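PDB 6EEZ: DsbA-like disulfide oxidoreductase from Wolbachia endosymbiont of Drosophila melanogaster, which probably rearranges disulfide bonds in substrate proteins, acting as a thiol-disulfide exchange protein and disulfide isomerase of the DsbA type with a thioredoxin fold. Local coordinates for residues L79-L91 / S132-I144. Numbering follows the deposited sequence.
Sequences LKAAKSALAVYFL and SIKDNADKIEQMI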
# COMPACT_ATOMS: atom_id res chain seq x y z
N LEU A 79 -0.03 -7.13 -11.08
CA LEU A 79 1.04 -6.26 -11.52
C LEU A 79 0.48 -5.12 -12.33
O LEU A 79 0.91 -3.99 -12.19
CB LEU A 79 2.06 -7.04 -12.36
CG LEU A 79 3.27 -6.27 -12.88
CD1 LEU A 79 4.05 -5.63 -11.74
CD2 LEU A 79 4.19 -7.19 -13.65
N LYS A 80 -0.50 -5.44 -13.17
CA LYS A 80 -1.21 -4.43 -13.96
C LYS A 80 -1.92 -3.42 -13.07
O LYS A 80 -1.79 -2.22 -13.28
CB LYS A 80 -2.24 -5.09 -14.87
CG LYS A 80 -1.67 -5.80 -16.06
CD LYS A 80 -2.81 -6.38 -16.85
CE LYS A 80 -2.36 -7.04 -18.14
NZ LYS A 80 -3.51 -7.74 -18.75
N ALA A 81 -2.67 -3.91 -12.10
CA ALA A 81 -3.42 -3.03 -11.23
C ALA A 81 -2.45 -2.21 -10.39
O ALA A 81 -2.66 -1.02 -10.16
CB ALA A 81 -4.39 -3.81 -10.37
N ALA A 82 -1.34 -2.82 -9.98
CA ALA A 82 -0.35 -2.09 -9.22
C ALA A 82 0.26 -0.98 -10.07
O ALA A 82 0.36 0.16 -9.62
CB ALA A 82 0.75 -3.02 -8.70
N LYS A 83 0.67 -1.32 -11.29
CA LYS A 83 1.29 -0.35 -12.19
C LYS A 83 0.34 0.82 -12.49
O LYS A 83 0.76 1.98 -12.60
CB LYS A 83 1.69 -1.01 -13.51
CG LYS A 83 2.80 -2.07 -13.43
CD LYS A 83 4.16 -1.50 -13.81
CE LYS A 83 5.26 -2.57 -13.81
NZ LYS A 83 6.16 -2.45 -15.00
N SER A 84 -0.93 0.49 -12.66
CA SER A 84 -1.95 1.47 -13.01
C SER A 84 -2.14 2.43 -11.83
O SER A 84 -2.23 3.65 -12.01
CB SER A 84 -3.25 0.75 -13.39
OG SER A 84 -3.06 -0.18 -14.46
N ALA A 85 -2.16 1.88 -10.62
CA ALA A 85 -2.29 2.67 -9.41
C ALA A 85 -1.23 3.75 -9.35
O ALA A 85 -1.53 4.93 -9.12
CB ALA A 85 -2.21 1.79 -8.19
N LEU A 86 0.02 3.38 -9.56
CA LEU A 86 1.07 4.38 -9.50
C LEU A 86 1.00 5.32 -10.71
O LEU A 86 1.43 6.46 -10.62
CB LEU A 86 2.45 3.72 -9.41
CG LEU A 86 2.72 3.07 -8.06
CD1 LEU A 86 4.04 2.30 -8.06
CD2 LEU A 86 2.74 4.13 -6.98
N ALA A 87 0.43 4.87 -11.83
CA ALA A 87 0.32 5.73 -13.00
C ALA A 87 -0.65 6.87 -12.72
O ALA A 87 -0.48 7.99 -13.22
CB ALA A 87 -0.12 4.94 -14.21
N VAL A 88 -1.65 6.58 -11.89
CA VAL A 88 -2.58 7.58 -11.39
C VAL A 88 -1.89 8.52 -10.38
O VAL A 88 -2.06 9.74 -10.43
CB VAL A 88 -3.80 6.89 -10.72
CG1 VAL A 88 -4.61 7.87 -9.88
CG2 VAL A 88 -4.65 6.23 -11.78
N TYR A 89 -1.14 7.94 -9.46
CA TYR A 89 -0.41 8.71 -8.45
C TYR A 89 0.41 9.84 -9.06
O TYR A 89 0.39 10.97 -8.57
CB TYR A 89 0.50 7.77 -7.66
CG TYR A 89 1.46 8.46 -6.73
CD1 TYR A 89 1.03 8.99 -5.52
CD2 TYR A 89 2.81 8.54 -7.04
CE1 TYR A 89 1.92 9.59 -4.65
CE2 TYR A 89 3.72 9.14 -6.17
CZ TYR A 89 3.26 9.67 -4.97
OH TYR A 89 4.16 10.28 -4.12
N PHE A 90 1.13 9.53 -10.12
CA PHE A 90 2.02 10.51 -10.70
C PHE A 90 1.29 11.57 -11.51
O PHE A 90 1.82 12.66 -11.70
CB PHE A 90 3.06 9.80 -11.56
CG PHE A 90 4.15 9.17 -10.74
CD1 PHE A 90 5.09 9.96 -10.09
CD2 PHE A 90 4.22 7.80 -10.61
CE1 PHE A 90 6.10 9.38 -9.32
CE2 PHE A 90 5.23 7.20 -9.84
CZ PHE A 90 6.17 7.99 -9.20
N LEU A 91 0.07 11.28 -11.95
CA LEU A 91 -0.78 12.30 -12.59
C LEU A 91 -1.37 13.23 -11.55
O LEU A 91 -1.38 14.45 -11.72
CB LEU A 91 -1.92 11.66 -13.38
CG LEU A 91 -1.58 10.94 -14.67
CD1 LEU A 91 -2.78 10.12 -15.10
CD2 LEU A 91 -1.20 11.92 -15.77
N SER A 132 0.74 8.52 -18.77
CA SER A 132 1.38 8.35 -17.47
C SER A 132 2.07 6.99 -17.37
O SER A 132 3.20 6.88 -16.88
CB SER A 132 0.36 8.53 -16.35
OG SER A 132 0.96 8.54 -15.06
N ILE A 133 1.38 5.95 -17.82
CA ILE A 133 1.93 4.60 -17.88
C ILE A 133 3.28 4.61 -18.59
O ILE A 133 4.26 4.08 -18.08
CB ILE A 133 0.96 3.62 -18.60
CG1 ILE A 133 -0.24 3.30 -17.70
CG2 ILE A 133 1.68 2.33 -19.01
CD1 ILE A 133 -1.27 2.42 -18.35
N LYS A 134 3.32 5.24 -19.75
CA LYS A 134 4.48 5.15 -20.62
C LYS A 134 5.60 6.06 -20.15
O LYS A 134 6.75 5.65 -20.06
CB LYS A 134 4.10 5.49 -22.07
CG LYS A 134 2.92 4.68 -22.62
CD LYS A 134 3.24 3.21 -22.78
CE LYS A 134 1.97 2.40 -23.02
NZ LYS A 134 1.20 2.92 -24.18
N ASP A 135 5.25 7.31 -19.85
CA ASP A 135 6.25 8.30 -19.46
C ASP A 135 6.97 7.91 -18.18
O ASP A 135 8.18 8.12 -18.06
CB ASP A 135 5.62 9.68 -19.27
CG ASP A 135 5.15 10.30 -20.56
OD1 ASP A 135 5.44 9.74 -21.64
OD2 ASP A 135 4.49 11.37 -20.50
N ASN A 136 6.23 7.37 -17.21
CA ASN A 136 6.79 7.02 -15.90
C ASN A 136 7.10 5.53 -15.73
O ASN A 136 7.18 5.02 -14.61
CB ASN A 136 5.83 7.47 -14.80
CG ASN A 136 5.51 8.94 -14.88
OD1 ASN A 136 4.37 9.33 -15.17
ND2 ASN A 136 6.52 9.78 -14.64
N ALA A 137 7.29 4.83 -16.85
CA ALA A 137 7.40 3.37 -16.82
C ALA A 137 8.61 2.93 -16.00
O ALA A 137 8.47 2.09 -15.10
CB ALA A 137 7.49 2.83 -18.23
N ASP A 138 9.78 3.51 -16.27
CA ASP A 138 10.98 3.18 -15.50
C ASP A 138 10.79 3.38 -14.00
O ASP A 138 11.24 2.56 -13.21
CB ASP A 138 12.17 4.03 -15.95
CG ASP A 138 12.63 3.71 -17.34
OD1 ASP A 138 12.08 2.75 -17.92
OD2 ASP A 138 13.53 4.42 -17.85
N LYS A 139 10.12 4.46 -13.60
CA LYS A 139 10.05 4.80 -12.19
C LYS A 139 9.04 3.93 -11.48
O LYS A 139 9.25 3.54 -10.33
CB LYS A 139 9.71 6.26 -11.99
CG LYS A 139 9.74 6.67 -10.53
CD LYS A 139 10.60 7.91 -10.33
CE LYS A 139 12.09 7.57 -10.41
NZ LYS A 139 12.92 8.81 -10.39
N ILE A 140 7.94 3.63 -12.15
CA ILE A 140 6.95 2.71 -11.61
C ILE A 140 7.58 1.33 -11.43
O ILE A 140 7.38 0.67 -10.42
CB ILE A 140 5.72 2.60 -12.53
CG1 ILE A 140 4.98 3.95 -12.58
CG2 ILE A 140 4.79 1.49 -12.06
CD1 ILE A 140 3.97 4.06 -13.69
N GLU A 141 8.30 0.88 -12.45
CA GLU A 141 8.95 -0.41 -12.42
C GLU A 141 9.92 -0.46 -11.23
O GLU A 141 9.91 -1.41 -10.47
CB GLU A 141 9.68 -0.67 -13.75
CG GLU A 141 10.62 -1.88 -13.75
CD GLU A 141 9.87 -3.22 -13.64
OE1 GLU A 141 8.63 -3.23 -13.82
OE2 GLU A 141 10.53 -4.25 -13.41
N GLN A 142 10.72 0.60 -11.09
CA GLN A 142 11.68 0.71 -10.00
C GLN A 142 11.01 0.64 -8.64
O GLN A 142 11.50 -0.05 -7.73
CB GLN A 142 12.48 2.01 -10.12
CG GLN A 142 13.66 2.10 -9.18
CD GLN A 142 14.45 3.39 -9.35
OE1 GLN A 142 14.11 4.41 -8.76
NE2 GLN A 142 15.52 3.34 -10.16
N MET A 143 9.89 1.35 -8.50
CA MET A 143 9.19 1.41 -7.22
C MET A 143 8.61 0.06 -6.84
O MET A 143 8.60 -0.31 -5.67
CB MET A 143 8.08 2.47 -7.24
CG MET A 143 8.58 3.91 -7.21
SD MET A 143 7.27 5.13 -7.50
CE MET A 143 6.39 5.03 -5.94
N ILE A 144 8.10 -0.67 -7.82
CA ILE A 144 7.47 -1.95 -7.53
C ILE A 144 8.54 -2.99 -7.20
O ILE A 144 8.37 -3.81 -6.31
CB ILE A 144 6.60 -2.42 -8.71
CG1 ILE A 144 5.29 -1.62 -8.72
CG2 ILE A 144 6.32 -3.93 -8.63
CD1 ILE A 144 4.34 -1.97 -9.81
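Phe90 and Met143 both set CG opposite their own carbonyl carbon (chi1 -77° for Phe90), and the extended chi2 of Met143 (171°) then carries its sulfur to the edge of the Phe90 ring, while a bend at chi3 turns Met143 CE toward Leu86 CD2, 3.9 Å away. Met143 SD lies 3.5 Å from Phe90 CZ, close to the ring plane, an edge-on Met-aromatic contact. One face of the same ring is covered by Tyr89 CD2, from the preceding residue, 3.7 Å above its centre. The interlock is reciprocal, knobs into holes: Phe90 enters among Ser132, Lys139, Ile140 and Met143, Ile140 among Lys83, Leu86, Ala87 and Phe90, and Ile144 among Leu79, Ala82, Lys83 and Leu86. Lys83 bends over this apolar seam, its CD 3.5 Å from Ile140 CG2, and carries NZ to Glu141 OE1 at 2.8 Å, nearly along the C-O axis, as a salt bridge; OE2 of that carboxylate is held by Asn145. At the other end Ser132 OG donates to Ala87 O, although the modelled 2.4 Å is too short to be taken literally. Ser132 CB packs 3.5 Å from Leu91 CG. With axes 9.9 Å apart and N-to-C directions 122° from each other, helices 79-91 and 137-144 form a steep crossing, and both belong to the all-helical part, between strands 65-70 and 161-164, that is characteristically inserted into the thioredoxin fold of DsbA proteins.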